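Local coordinates for protein putative Zn-dependent exopeptidase (PDB 3GUX) that probably acts as a zinc-dependent exopeptidase of the M28 family, an aminopeptidase that would remove residues from the amino end of peptides, at residues A[23-28]-A[140-145]; A[52-57]-A[83-88]; A[96-101]-A[192-197]; A[100-105]-A[156-161]; A[248-253]-A[267-272]. All coordinates share one frame; numbering follows the deposited sequence. Where two conformers were deposited one is given.

Contact 1. Residues A[23-28]-A[140-145]; sequences EFDADS and IARQIQ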
# COMPACT_ATOMS: atom_id res chain seq x y z
N GLU A 23 9.02 16.18 3.49
CA GLU A 23 9.92 15.36 2.68
C GLU A 23 9.92 13.89 3.08
O GLU A 23 10.16 13.54 4.25
CB GLU A 23 11.35 15.91 2.76
CG GLU A 23 11.49 17.28 2.17
CD GLU A 23 11.25 17.35 0.67
OE1 GLU A 23 11.59 16.38 -0.05
OE2 GLU A 23 10.77 18.40 0.20
N PHE A 24 9.60 13.04 2.10
CA PHE A 24 9.68 11.61 2.27
C PHE A 24 11.16 11.28 2.31
O PHE A 24 11.89 11.73 1.45
CB PHE A 24 9.00 10.91 1.07
CG PHE A 24 9.11 9.41 1.04
CD1 PHE A 24 10.18 8.80 0.41
CD2 PHE A 24 8.11 8.61 1.61
CE1 PHE A 24 10.29 7.43 0.37
CE2 PHE A 24 8.20 7.20 1.57
CZ PHE A 24 9.29 6.62 0.95
N ASP A 25 11.59 10.49 3.29
CA ASP A 25 13.01 10.07 3.42
C ASP A 25 13.20 8.71 2.79
O ASP A 25 12.81 7.68 3.38
CB ASP A 25 13.45 10.08 4.88
CG ASP A 25 14.97 10.08 5.03
OD1 ASP A 25 15.60 9.05 4.80
OD2 ASP A 25 15.52 11.16 5.33
N ALA A 26 13.76 8.70 1.58
CA ALA A 26 13.98 7.46 0.85
C ALA A 26 14.99 6.52 1.52
O ALA A 26 14.84 5.27 1.34
CB ALA A 26 14.38 7.75 -0.60
N ASP A 27 15.99 7.03 2.24
CA ASP A 27 16.93 6.12 2.94
C ASP A 27 16.22 5.42 4.10
O ASP A 27 16.52 4.28 4.41
CB ASP A 27 18.19 6.81 3.44
CG ASP A 27 19.22 5.81 3.92
OD1 ASP A 27 19.53 4.86 3.16
OD2 ASP A 27 19.72 5.95 5.05
N SER A 28 15.29 6.11 4.76
CA SER A 28 14.48 5.52 5.81
C SER A 28 13.61 4.39 5.22
O SER A 28 13.63 3.30 5.74
CB SER A 28 13.64 6.60 6.50
OG SER A 28 12.94 6.07 7.58
N ILE A 140 5.85 6.71 5.09
CA ILE A 140 4.71 7.66 5.07
C ILE A 140 4.05 7.75 6.47
O ILE A 140 3.72 8.84 6.93
CB ILE A 140 3.71 7.35 3.95
CG1 ILE A 140 4.36 7.63 2.59
CG2 ILE A 140 2.41 8.18 4.11
CD1 ILE A 140 3.60 7.15 1.42
N ALA A 141 3.94 6.61 7.16
CA ALA A 141 3.40 6.56 8.52
C ALA A 141 4.21 7.45 9.47
O ALA A 141 3.65 8.26 10.22
CB ALA A 141 3.39 5.11 9.05
N ARG A 142 5.52 7.31 9.41
CA ARG A 142 6.43 8.06 10.25
C ARG A 142 6.26 9.57 10.02
O ARG A 142 6.28 10.35 10.97
CB ARG A 142 7.87 7.61 9.96
CG ARG A 142 8.91 8.24 10.91
CD ARG A 142 10.34 7.77 10.64
NE ARG A 142 10.91 8.36 9.43
CZ ARG A 142 11.51 9.54 9.35
NH1 ARG A 142 11.61 10.34 10.42
NH2 ARG A 142 11.99 9.97 8.18
N GLN A 143 6.07 9.97 8.77
CA GLN A 143 5.87 11.37 8.42
C GLN A 143 4.50 11.84 8.89
O GLN A 143 4.37 13.02 9.28
CB GLN A 143 5.97 11.58 6.91
CG GLN A 143 7.33 11.26 6.29
CD GLN A 143 8.44 12.19 6.70
OE1 GLN A 143 8.21 13.38 7.01
NE2 GLN A 143 9.65 11.68 6.67
N ILE A 144 3.49 10.96 8.83
CA ILE A 144 2.15 11.31 9.32
C ILE A 144 2.26 11.61 10.80
O ILE A 144 1.70 12.60 11.26
CB ILE A 144 1.06 10.24 9.04
CG1 ILE A 144 0.75 10.18 7.55
CG2 ILE A 144 -0.22 10.58 9.82
CD1 ILE A 144 -0.18 9.06 7.14
N GLN A 145 3.02 10.78 11.52
CA GLN A 145 3.28 11.04 12.94
C GLN A 145 3.87 12.43 13.14
O GLN A 145 3.39 13.16 13.99
CB GLN A 145 4.24 10.01 13.54
CG GLN A 145 4.23 9.99 15.06
CD GLN A 145 5.12 8.92 15.63
OE1 GLN A 145 6.15 8.57 15.07
NE2 GLN A 145 4.72 8.39 16.77
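Arg142 of helix 131-146 reaches over to Asp25 and Ser28, where helix 26-37 begins. Its CG lies anti to the backbone N (chi1 -173°), and CB, CG and CD run straight out from the helix before the chain bends at chi3. The bend delivers NE beside Ser28 OG, 3.6 Å away. At the tip, NH2 comes to 3.6 Å from Asp25 CB, which lies in the guanidinium plane at its edge, while Asp25 OD2 stays 4.7 Å from the same NH2. The Asp25 carboxylate turns instead to its own helix: as N-cap residue it takes the amide of Ser28 on OD1 (N to OD1 3.0 Å). Gln143 NE2 lies 3.1 Å from Glu23 O, at too poor an angle for a hydrogen bond. Glu139, one turn before Gln143, binds Arg142 NE, Ser28 OG, Gln143 NE2 and the backbone N of Asp25, linking both segments. The Phe24 ring offers its edge to Ile140, CE2 lying 4.0 Å from CG1. The contact thus brings the start of helix 26-37 against the flank of helix 131-146, and helix 296-311 completes the cluster: its Met307 touches Ile140 and Gln143, and its Gln304 accepts from the amide of Phe24.

Contact 2. Residues A[52-57]-A[83-88]; sequences CGEYLA and KSRNII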
# COMPACT_ATOMS: atom_id res chain seq x y z
N CYS A 52 8.21 -11.11 10.92
CA CYS A 52 8.03 -9.88 10.16
C CYS A 52 6.68 -9.22 10.50
O CYS A 52 6.63 -8.03 10.68
CB CYS A 52 8.15 -10.18 8.69
SG CYS A 52 8.16 -8.68 7.66
N GLY A 53 5.59 -9.99 10.61
CA GLY A 53 4.26 -9.41 11.00
C GLY A 53 4.30 -8.65 12.32
O GLY A 53 3.72 -7.55 12.46
N GLU A 54 5.02 -9.21 13.29
CA GLU A 54 5.19 -8.56 14.58
C GLU A 54 5.96 -7.25 14.39
O GLU A 54 5.57 -6.22 14.96
CB GLU A 54 5.91 -9.48 15.57
CG GLU A 54 5.12 -10.74 15.93
CD GLU A 54 5.94 -11.77 16.69
OE1 GLU A 54 6.99 -11.39 17.26
OE2 GLU A 54 5.52 -12.96 16.76
N TYR A 55 7.03 -7.28 13.59
CA TYR A 55 7.81 -6.07 13.29
C TYR A 55 6.95 -4.96 12.69
O TYR A 55 7.01 -3.82 13.15
CB TYR A 55 9.00 -6.39 12.34
CG TYR A 55 9.66 -5.14 11.73
CD1 TYR A 55 10.53 -4.36 12.48
CD2 TYR A 55 9.42 -4.77 10.40
CE1 TYR A 55 11.14 -3.22 11.91
CE2 TYR A 55 10.02 -3.68 9.84
CZ TYR A 55 10.86 -2.89 10.60
OH TYR A 55 11.44 -1.80 10.02
N LEU A 56 6.12 -5.30 11.71
CA LEU A 56 5.26 -4.32 11.04
C LEU A 56 4.18 -3.75 11.96
O LEU A 56 3.94 -2.53 11.97
CB LEU A 56 4.61 -4.92 9.78
CG LEU A 56 5.56 -5.30 8.66
CD1 LEU A 56 4.80 -5.95 7.54
CD2 LEU A 56 6.29 -4.01 8.20
N ALA A 57 3.52 -4.62 12.72
CA ALA A 57 2.54 -4.15 13.69
C ALA A 57 3.21 -3.19 14.66
O ALA A 57 2.68 -2.10 14.94
CB ALA A 57 1.95 -5.30 14.46
N LYS A 83 -2.35 -19.19 8.22
CA LYS A 83 -2.55 -18.49 9.49
C LYS A 83 -2.21 -17.04 9.15
O LYS A 83 -1.10 -16.55 9.37
CB LYS A 83 -1.66 -19.08 10.56
CG LYS A 83 -1.94 -20.57 10.86
CD LYS A 83 -3.36 -20.88 11.37
CE LYS A 83 -3.73 -20.15 12.67
NZ LYS A 83 -5.04 -20.63 13.26
N SER A 84 -3.21 -16.38 8.59
CA SER A 84 -3.09 -15.06 7.99
C SER A 84 -3.22 -13.92 9.00
O SER A 84 -3.81 -14.04 10.07
CB SER A 84 -4.15 -14.99 6.86
OG SER A 84 -3.83 -14.06 5.83
N ARG A 85 -2.59 -12.79 8.68
CA ARG A 85 -2.67 -11.62 9.53
C ARG A 85 -2.64 -10.31 8.75
O ARG A 85 -1.56 -9.85 8.38
CB ARG A 85 -1.51 -11.63 10.52
CG ARG A 85 -1.58 -10.45 11.48
CD ARG A 85 -0.35 -10.31 12.30
NE ARG A 85 -0.53 -9.16 13.20
CZ ARG A 85 0.31 -8.81 14.15
NH1 ARG A 85 1.44 -9.52 14.34
NH2 ARG A 85 0.03 -7.75 14.92
N ASN A 86 -3.81 -9.73 8.49
CA ASN A 86 -3.87 -8.40 7.87
C ASN A 86 -3.55 -7.39 8.97
O ASN A 86 -4.09 -7.49 10.06
CB ASN A 86 -5.26 -8.09 7.30
CG ASN A 86 -5.58 -8.84 6.03
OD1 ASN A 86 -4.69 -9.20 5.26
ND2 ASN A 86 -6.87 -9.06 5.79
N ILE A 87 -2.74 -6.37 8.68
CA ILE A 87 -2.29 -5.37 9.68
C ILE A 87 -2.76 -3.98 9.26
O ILE A 87 -2.47 -3.56 8.16
CB ILE A 87 -0.75 -5.39 9.83
CG1 ILE A 87 -0.26 -6.81 10.11
CG2 ILE A 87 -0.29 -4.40 10.92
CD1 ILE A 87 1.23 -6.99 10.13
N ILE A 88 -3.50 -3.27 10.12
CA ILE A 88 -4.04 -1.97 9.74
C ILE A 88 -3.65 -0.88 10.75
O ILE A 88 -3.74 -1.09 11.97
CB ILE A 88 -5.59 -2.00 9.55
CG1 ILE A 88 -6.02 -3.14 8.61
CG2 ILE A 88 -6.09 -0.68 8.98
CD1 ILE A 88 -6.14 -4.52 9.26
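Gly53 and Ala57 of helix 47-62 face Arg85 and Ile87 of strand 81-91, a helix-on-sheet layer of the alpha/beta sandwich built by M28 peptidases. Helix and strand run nearly parallel, 15° apart, with their axes 9.3 Å from each other. Arg85 and Ile87, on one face of the strand, both point at the helix but meet it differently. Arg85 stretches from CG to NE with its CG anti to the backbone N (chi1 -178°), which carries the guanidinium across to the helix; the carbonyl O of Gly53 lies over one of its faces, 3.6 Å from NH1. NH2 comes unusually close to the methyl of Ala57, a doubtful detail. The Glu54 side chain crosses that of Arg85 at about a right angle, its carboxylate turned 49° from the guanidinium plane, and OE2 remains 5.9 Å from NH1, too far for a salt bridge. Arg85 also touches Asn69 and Tyr71 of strand 66-75. Ile87 is the apolar half: its CG2 comes to 4.0 Å from CA of Ala57, while CD1 touches CB of Leu56 at 4.0 Å and approaches the carbonyl O of Gly53 at 3.5 Å.

Contact 3. Residues A[96-101]-A[192-197]; sequences KKRILL and QNYNAR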
# COMPACT_ATOMS: atom_id res chain seq x y z
N LYS A 96 -14.35 10.94 9.12
CA LYS A 96 -15.07 10.14 8.12
C LYS A 96 -14.41 10.38 6.74
O LYS A 96 -14.47 9.52 5.87
CB LYS A 96 -16.57 10.46 8.10
N LYS A 97 -13.80 11.55 6.54
CA LYS A 97 -13.04 11.83 5.31
C LYS A 97 -11.67 11.12 5.39
O LYS A 97 -10.83 11.52 6.21
CB LYS A 97 -12.82 13.33 5.10
CG LYS A 97 -14.07 14.21 4.93
CD LYS A 97 -13.60 15.61 4.47
CE LYS A 97 -14.73 16.62 4.36
NZ LYS A 97 -14.22 17.87 3.73
N ARG A 98 -11.43 10.10 4.55
CA ARG A 98 -10.16 9.33 4.59
C ARG A 98 -9.60 8.87 3.24
O ARG A 98 -10.33 8.74 2.26
CB ARG A 98 -10.33 8.05 5.43
CG ARG A 98 -11.16 8.19 6.68
CD ARG A 98 -11.26 6.90 7.44
NE ARG A 98 -10.02 6.50 8.09
CZ ARG A 98 -9.51 7.08 9.18
NH1 ARG A 98 -10.08 8.14 9.75
NH2 ARG A 98 -8.37 6.62 9.69
N ILE A 99 -8.28 8.63 3.21
CA ILE A 99 -7.61 8.04 2.05
C ILE A 99 -7.02 6.70 2.50
O ILE A 99 -6.42 6.60 3.57
CB ILE A 99 -6.50 8.90 1.42
CG1 ILE A 99 -7.02 10.29 1.03
CG2 ILE A 99 -5.89 8.15 0.21
CD1 ILE A 99 -8.20 10.30 0.05
N LEU A 100 -7.24 5.66 1.71
CA LEU A 100 -6.67 4.34 2.03
C LEU A 100 -5.34 4.19 1.32
O LEU A 100 -5.25 4.50 0.15
CB LEU A 100 -7.60 3.20 1.58
CG LEU A 100 -7.05 1.77 1.67
CD1 LEU A 100 -6.58 1.41 3.07
CD2 LEU A 100 -8.11 0.85 1.21
N LEU A 101 -4.33 3.70 2.03
CA LEU A 101 -3.04 3.40 1.46
C LEU A 101 -2.77 1.94 1.79
O LEU A 101 -2.85 1.56 2.95
CB LEU A 101 -1.92 4.26 2.03
CG LEU A 101 -2.01 5.77 1.85
CD1 LEU A 101 -0.75 6.42 2.44
CD2 LEU A 101 -2.18 6.15 0.39
N GLN A 192 -16.65 -1.58 10.98
CA GLN A 192 -17.89 -1.78 10.25
C GLN A 192 -18.25 -0.49 9.52
O GLN A 192 -18.03 0.60 10.05
CB GLN A 192 -19.02 -2.23 11.17
CG GLN A 192 -18.79 -3.63 11.74
N ASN A 193 -18.75 -0.63 8.30
CA ASN A 193 -19.13 0.49 7.43
C ASN A 193 -17.92 1.29 6.91
O ASN A 193 -18.08 2.42 6.46
CB ASN A 193 -20.12 1.44 8.13
N TYR A 194 -16.73 0.70 6.96
CA TYR A 194 -15.53 1.37 6.51
C TYR A 194 -15.66 1.93 5.10
O TYR A 194 -16.13 1.25 4.19
CB TYR A 194 -14.33 0.41 6.51
CG TYR A 194 -13.07 1.12 6.07
CD1 TYR A 194 -12.37 1.93 6.96
CD2 TYR A 194 -12.59 1.03 4.76
CE1 TYR A 194 -11.24 2.62 6.57
CE2 TYR A 194 -11.46 1.70 4.37
CZ TYR A 194 -10.79 2.50 5.27
OH TYR A 194 -9.67 3.17 4.89
N ASN A 195 -15.25 3.19 4.93
CA ASN A 195 -15.20 3.83 3.64
C ASN A 195 -13.98 4.76 3.59
O ASN A 195 -13.47 5.16 4.63
CB ASN A 195 -16.48 4.61 3.34
CG ASN A 195 -16.49 5.19 1.93
OD1 ASN A 195 -16.23 4.47 0.95
ND2 ASN A 195 -16.73 6.48 1.83
N ALA A 196 -13.49 5.01 2.38
CA ALA A 196 -12.40 5.94 2.11
C ALA A 196 -12.75 6.61 0.79
O ALA A 196 -13.44 6.02 -0.04
CB ALA A 196 -11.09 5.22 2.03
N ARG A 197 -12.31 7.85 0.60
CA ARG A 197 -12.56 8.60 -0.63
C ARG A 197 -12.03 7.79 -1.81
O ARG A 197 -12.71 7.62 -2.82
CB ARG A 197 -11.91 9.98 -0.54
CG ARG A 197 -12.09 10.89 -1.74
CD ARG A 197 -11.45 12.25 -1.48
NE ARG A 197 -12.19 12.98 -0.45
CZ ARG A 197 -11.86 14.17 0.06
NH1 ARG A 197 -10.76 14.82 -0.33
NH2 ARG A 197 -12.64 14.73 0.99
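Arg98 and Arg197 share the one hydrogen bond of this contact: the amide N of Arg197 meets the carbonyl O of Arg98 at 2.7 Å, with an N-H...O angle of 157° and the donor nearly along the C=O axis. Van der Waals contacts flank that bond. CB of Ala196 lies 4.1 Å from CB of Leu100, CD1 of Ile99 rests on CB of Arg197 at 3.8 Å, and the Tyr194 ring sets its OH 3.9 Å from Leu100 CB. Among the charged groups, Lys97 and Arg197 lie side by side, NZ and NH2 4.5 Å apart, their like charges probably balanced by the C-terminus, where Lys97 binds the terminal carboxylate of Lys314 and Arg197 pairs with Glu313. Asp154 OD2 forms a salt bridge with Arg98 NE and a hydrogen bond with Tyr194 OH. The loop after helix 180-187 turns at Arg197 into strand 198-203, whose Tyr198 and Ile200 bond the Leu100 backbone, beside strand 98-104 in the mixed sheet of the M28 alpha/beta fold.

Contact 4. Residues A[100-105]-A[156-161]; sequences LLCAHW and VFFDSE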
# COMPACT_ATOMS: atom_id res chain seq x y z
N LEU A 100 -7.24 5.66 1.71
CA LEU A 100 -6.67 4.34 2.03
C LEU A 100 -5.34 4.19 1.32
O LEU A 100 -5.25 4.50 0.15
CB LEU A 100 -7.60 3.20 1.58
CG LEU A 100 -7.05 1.77 1.67
CD1 LEU A 100 -6.58 1.41 3.07
CD2 LEU A 100 -8.11 0.85 1.21
N LEU A 101 -4.33 3.70 2.03
CA LEU A 101 -3.04 3.40 1.46
C LEU A 101 -2.77 1.94 1.79
O LEU A 101 -2.85 1.56 2.95
CB LEU A 101 -1.92 4.26 2.03
CG LEU A 101 -2.01 5.77 1.85
CD1 LEU A 101 -0.75 6.42 2.44
CD2 LEU A 101 -2.18 6.15 0.39
N CYS A 102 -2.40 1.13 0.80
CA CYS A 102 -2.17 -0.29 1.05
C CYS A 102 -1.09 -0.93 0.19
O CYS A 102 -0.63 -0.38 -0.82
CB CYS A 102 -3.50 -1.02 0.89
SG CYS A 102 -4.31 -0.75 -0.68
N ALA A 103 -0.71 -2.14 0.64
CA ALA A 103 0.35 -2.95 0.07
C ALA A 103 0.21 -4.35 0.68
O ALA A 103 -0.39 -4.49 1.75
CB ALA A 103 1.71 -2.38 0.44
N HIS A 104 0.70 -5.36 0.00
CA HIS A 104 0.79 -6.68 0.59
C HIS A 104 2.17 -6.94 1.17
O HIS A 104 3.14 -6.49 0.63
CB HIS A 104 0.37 -7.77 -0.41
CG HIS A 104 1.43 -8.16 -1.38
ND1 HIS A 104 2.33 -9.16 -1.12
CD2 HIS A 104 1.72 -7.72 -2.61
CE1 HIS A 104 3.15 -9.29 -2.13
NE2 HIS A 104 2.80 -8.43 -3.06
N TRP A 105 2.24 -7.68 2.26
CA TRP A 105 3.49 -7.87 2.97
C TRP A 105 4.10 -9.25 2.93
O TRP A 105 5.22 -9.40 3.33
CB TRP A 105 3.30 -7.41 4.43
CG TRP A 105 2.45 -8.26 5.37
CD1 TRP A 105 1.12 -8.15 5.60
CD2 TRP A 105 2.93 -9.25 6.26
NE1 TRP A 105 0.73 -9.04 6.56
CE2 TRP A 105 1.83 -9.73 6.99
CE3 TRP A 105 4.19 -9.83 6.49
CZ2 TRP A 105 1.94 -10.72 7.93
CZ3 TRP A 105 4.29 -10.82 7.44
CH2 TRP A 105 3.17 -11.26 8.14
N VAL A 156 -2.92 -0.10 5.35
CA VAL A 156 -3.29 -1.50 5.50
C VAL A 156 -2.31 -2.42 4.77
O VAL A 156 -2.06 -2.25 3.58
CB VAL A 156 -4.69 -1.75 4.93
CG1 VAL A 156 -5.08 -3.23 5.09
CG2 VAL A 156 -5.68 -0.86 5.62
N PHE A 157 -1.71 -3.35 5.52
CA PHE A 157 -0.85 -4.35 4.93
C PHE A 157 -1.65 -5.64 4.82
O PHE A 157 -2.02 -6.26 5.83
CB PHE A 157 0.43 -4.57 5.73
CG PHE A 157 1.21 -3.31 6.05
CD1 PHE A 157 1.44 -2.33 5.09
CD2 PHE A 157 1.80 -3.15 7.30
CE1 PHE A 157 2.20 -1.19 5.39
CE2 PHE A 157 2.54 -2.00 7.62
CZ PHE A 157 2.74 -1.02 6.66
N PHE A 158 -1.90 -6.05 3.58
CA PHE A 158 -2.61 -7.26 3.26
C PHE A 158 -1.70 -8.47 3.29
O PHE A 158 -0.60 -8.40 2.79
CB PHE A 158 -3.22 -7.21 1.86
CG PHE A 158 -4.25 -6.15 1.68
CD1 PHE A 158 -5.36 -6.11 2.50
CD2 PHE A 158 -4.14 -5.23 0.65
CE1 PHE A 158 -6.33 -5.17 2.33
CE2 PHE A 158 -5.10 -4.26 0.48
CZ PHE A 158 -6.20 -4.22 1.32
N ASP A 159 -2.18 -9.56 3.87
CA ASP A 159 -1.45 -10.81 3.89
C ASP A 159 -2.00 -11.74 2.80
O ASP A 159 -2.95 -11.41 2.11
CB ASP A 159 -1.63 -11.44 5.28
CG ASP A 159 -0.58 -12.48 5.62
OD1 ASP A 159 0.36 -12.75 4.83
OD2 ASP A 159 -0.71 -13.02 6.74
N SER A 160 -1.32 -12.87 2.59
CA SER A 160 -1.81 -13.96 1.74
C SER A 160 -2.18 -13.57 0.32
O SER A 160 -3.17 -13.99 -0.27
CB SER A 160 -2.98 -14.63 2.46
OG SER A 160 -2.54 -15.01 3.76
N GLU A 161 -1.33 -12.77 -0.27
CA GLU A 161 -1.63 -12.19 -1.54
C GLU A 161 -1.09 -13.03 -2.66
O GLU A 161 -1.75 -13.19 -3.69
CB GLU A 161 -1.07 -10.74 -1.52
CG GLU A 161 -1.53 -9.79 -2.65
CD GLU A 161 -0.72 -10.00 -3.88
OE1 GLU A 161 0.38 -10.68 -3.82
OE2 GLU A 161 -1.18 -9.47 -4.91
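Leu100 CD1 and Val156 CG2 meet at 3.5 Å in the buried core between two neighbouring parallel strands, 98-104 and 152-158, which helix 131-146 joins in a beta-alpha-beta crossover. On the same sheet face, Cys102 CB sits 3.6 Å from CE2 of Phe158, its sulfur lying oblique to that ring; helix 253-260 covers Phe158 through Val257. Ala103 and Phe157 point to the other face, toward helices 131-146 and 47-62. Four backbone bonds, from Val156 N to Leu101 O through Trp105 N to Phe158 O, stitch the strands together in parallel register. Farther out, Trp105 CD1 touches Phe157 CB at 3.6 Å. OD1 of Asp159, hydrogen-bonded to His49 NE2, stands 3.8 Å above one face of the Trp105 indole, toward the rim, while NE1 donates to the carbonyl O of Arg85 and the His49 ring stacks on the indole. The polar edge is formed where the strands end, the place where M28 peptidases hold their metals, and His104, Trp105 and Asp106 fit the His-x-Asp pattern of that family. His104 ND1 is bonded to Asp106. Glu161 lays its carboxylate flat on the imidazole, the planes 16° apart, with OE1 centred 3.3 Å above the ring.

Contact 5. Residues A[248-253]-A[267-272]; sequences GETVDD and DIINYD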
# COMPACT_ATOMS: atom_id res chain seq x y z
N GLY A 248 -0.44 -2.44 -18.52
CA GLY A 248 -1.13 -3.73 -18.47
C GLY A 248 -2.22 -3.71 -17.42
O GLY A 248 -2.31 -2.78 -16.61
N GLU A 249 -3.06 -4.74 -17.46
CA GLU A 249 -4.11 -4.93 -16.47
C GLU A 249 -3.65 -6.07 -15.59
O GLU A 249 -3.30 -7.14 -16.08
CB GLU A 249 -5.45 -5.22 -17.11
CG GLU A 249 -6.49 -5.56 -16.06
CD GLU A 249 -7.89 -5.34 -16.51
OE1 GLU A 249 -8.19 -4.24 -17.04
OE2 GLU A 249 -8.71 -6.25 -16.30
N THR A 250 -3.67 -5.86 -14.28
CA THR A 250 -3.14 -6.83 -13.37
C THR A 250 -4.11 -7.20 -12.26
O THR A 250 -4.81 -6.33 -11.75
CB THR A 250 -1.83 -6.28 -12.76
OG1 THR A 250 -1.22 -7.30 -11.98
CG2 THR A 250 -2.09 -5.06 -11.88
N VAL A 251 -4.14 -8.49 -11.92
CA VAL A 251 -4.92 -8.95 -10.78
C VAL A 251 -4.13 -8.51 -9.57
O VAL A 251 -2.98 -8.85 -9.45
CB VAL A 251 -5.15 -10.51 -10.74
CG1 VAL A 251 -3.84 -11.27 -10.77
CG2 VAL A 251 -5.89 -10.88 -9.49
N ASP A 252 -4.74 -7.73 -8.67
CA ASP A 252 -4.03 -7.23 -7.49
C ASP A 252 -5.05 -6.83 -6.42
O ASP A 252 -6.23 -6.80 -6.69
CB ASP A 252 -3.11 -6.05 -7.90
CG ASP A 252 -1.82 -5.97 -7.09
OD1 ASP A 252 -1.77 -6.60 -6.01
OD2 ASP A 252 -0.88 -5.24 -7.51
N ASP A 253 -4.59 -6.46 -5.24
CA ASP A 253 -5.48 -6.20 -4.11
C ASP A 253 -6.53 -5.10 -4.37
O ASP A 253 -7.64 -5.15 -3.82
CB ASP A 253 -4.64 -5.84 -2.87
CG ASP A 253 -3.81 -7.03 -2.33
OD1 ASP A 253 -4.36 -8.14 -2.17
OD2 ASP A 253 -2.61 -6.82 -1.99
N ASP A 267 -3.77 1.16 -8.43
CA ASP A 267 -2.57 0.36 -8.28
C ASP A 267 -1.36 1.09 -8.91
O ASP A 267 -1.37 1.39 -10.12
CB ASP A 267 -2.79 -1.02 -8.91
CG ASP A 267 -1.74 -2.05 -8.50
OD1 ASP A 267 -0.86 -1.76 -7.63
OD2 ASP A 267 -1.81 -3.17 -9.04
N ILE A 268 -0.34 1.41 -8.09
CA ILE A 268 0.94 1.97 -8.54
C ILE A 268 1.84 0.74 -8.55
O ILE A 268 2.23 0.28 -7.48
CB ILE A 268 1.51 3.07 -7.60
CG1 ILE A 268 0.47 4.20 -7.41
CG2 ILE A 268 2.86 3.57 -8.13
CD1 ILE A 268 0.96 5.36 -6.45
N ILE A 269 2.11 0.21 -9.75
CA ILE A 269 2.79 -1.06 -9.95
C ILE A 269 3.75 -0.97 -11.14
O ILE A 269 3.41 -0.43 -12.17
CB ILE A 269 1.77 -2.23 -10.14
CG1 ILE A 269 2.47 -3.61 -10.26
CG2 ILE A 269 0.80 -1.94 -11.31
CD1 ILE A 269 1.51 -4.84 -10.13
N ASN A 270 4.99 -1.44 -10.95
CA ASN A 270 5.95 -1.42 -12.02
C ASN A 270 5.50 -2.29 -13.21
O ASN A 270 5.05 -3.42 -13.01
CB ASN A 270 7.34 -1.87 -11.53
CG ASN A 270 8.37 -1.77 -12.62
OD1 ASN A 270 8.46 -0.77 -13.34
ND2 ASN A 270 9.15 -2.82 -12.77
N TYR A 271 5.60 -1.73 -14.42
CA TYR A 271 5.27 -2.37 -15.68
C TYR A 271 6.46 -2.21 -16.65
O TYR A 271 6.90 -1.06 -16.93
CB TYR A 271 4.02 -1.71 -16.28
CG TYR A 271 3.64 -2.23 -17.63
CD1 TYR A 271 3.09 -3.51 -17.76
CD2 TYR A 271 3.82 -1.46 -18.78
CE1 TYR A 271 2.74 -4.01 -19.01
CE2 TYR A 271 3.47 -1.95 -20.03
CZ TYR A 271 2.93 -3.23 -20.13
OH TYR A 271 2.57 -3.74 -21.36
N ASP A 272 6.98 -3.34 -17.15
CA ASP A 272 8.13 -3.35 -18.05
C ASP A 272 7.76 -2.87 -19.45
O ASP A 272 7.02 -3.55 -20.15
CB ASP A 272 8.74 -4.76 -18.14
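Asp252 OD2 stands 2.7 Å from OD2 of Asp267, with the two carboxylate planes 71° apart and the side chains crossing at about a right angle. The same Asp252 OD2 also has CD1 of Ile269 at 3.6 Å, so a methyl lies against the pair. The other oxygen of Asp252 is held within its own loop: OD1 takes the amide N of Asp253 at 2.9 Å, met on the anti side and 33° out of the carboxylate plane. Two further acids come close, Asp203 beside OD2 and Glu161 beside OD1. Thr250, two residues before Asp252 in the same loop, also turns to the strand. With OG1 anti to its backbone N (chi1 -173°), CG2 is the branch turned that way; it lies 3.4 Å from Asp267 OD2, and it meets Ile269 CD1 tip to tip at 4.0 Å. In the fold, this is the loop before helix 253-260 meeting strand 265-269, an outermost strand of the mixed sheet, whose inner neighbour 198-203 supplies Leu201, which touches both aspartates. Glu215 accepts the backbone N of Thr250 and so holds the middle of the loop. At the far end the contact turns aromatic. The Tyr271 ring is met edge-to-face by Tyr213, and one face carries the backbone N of Gly248, 3.6 Å above the plane and offset toward the rim.

Contact 4, its centre about 6 Å from that of the chain, is the hub of the five. Contact 3 shares Leu100 and Leu101 with it, and contact 1 reaches it through Ile140 CG2 on Leu101 CD1 at 4.0 Å. Contact 2, centred 10 Å away, joins across neighbouring strands: Ser84 OG lies 2.6 Å from Ser160 OG and Arg85 N 2.7 Å from Asp159 OD2. Contact 5 meets it where Glu161 OE2 comes within 3.1 Å of Asp252 OD1; this shared acidic end probably borders the active site. An acetate ion, probably from the crystallisation liquor, lies about 5 Å from the Trp105 side chain in contact 4. Contacts 1 and 5 lie 24 Å apart between centres.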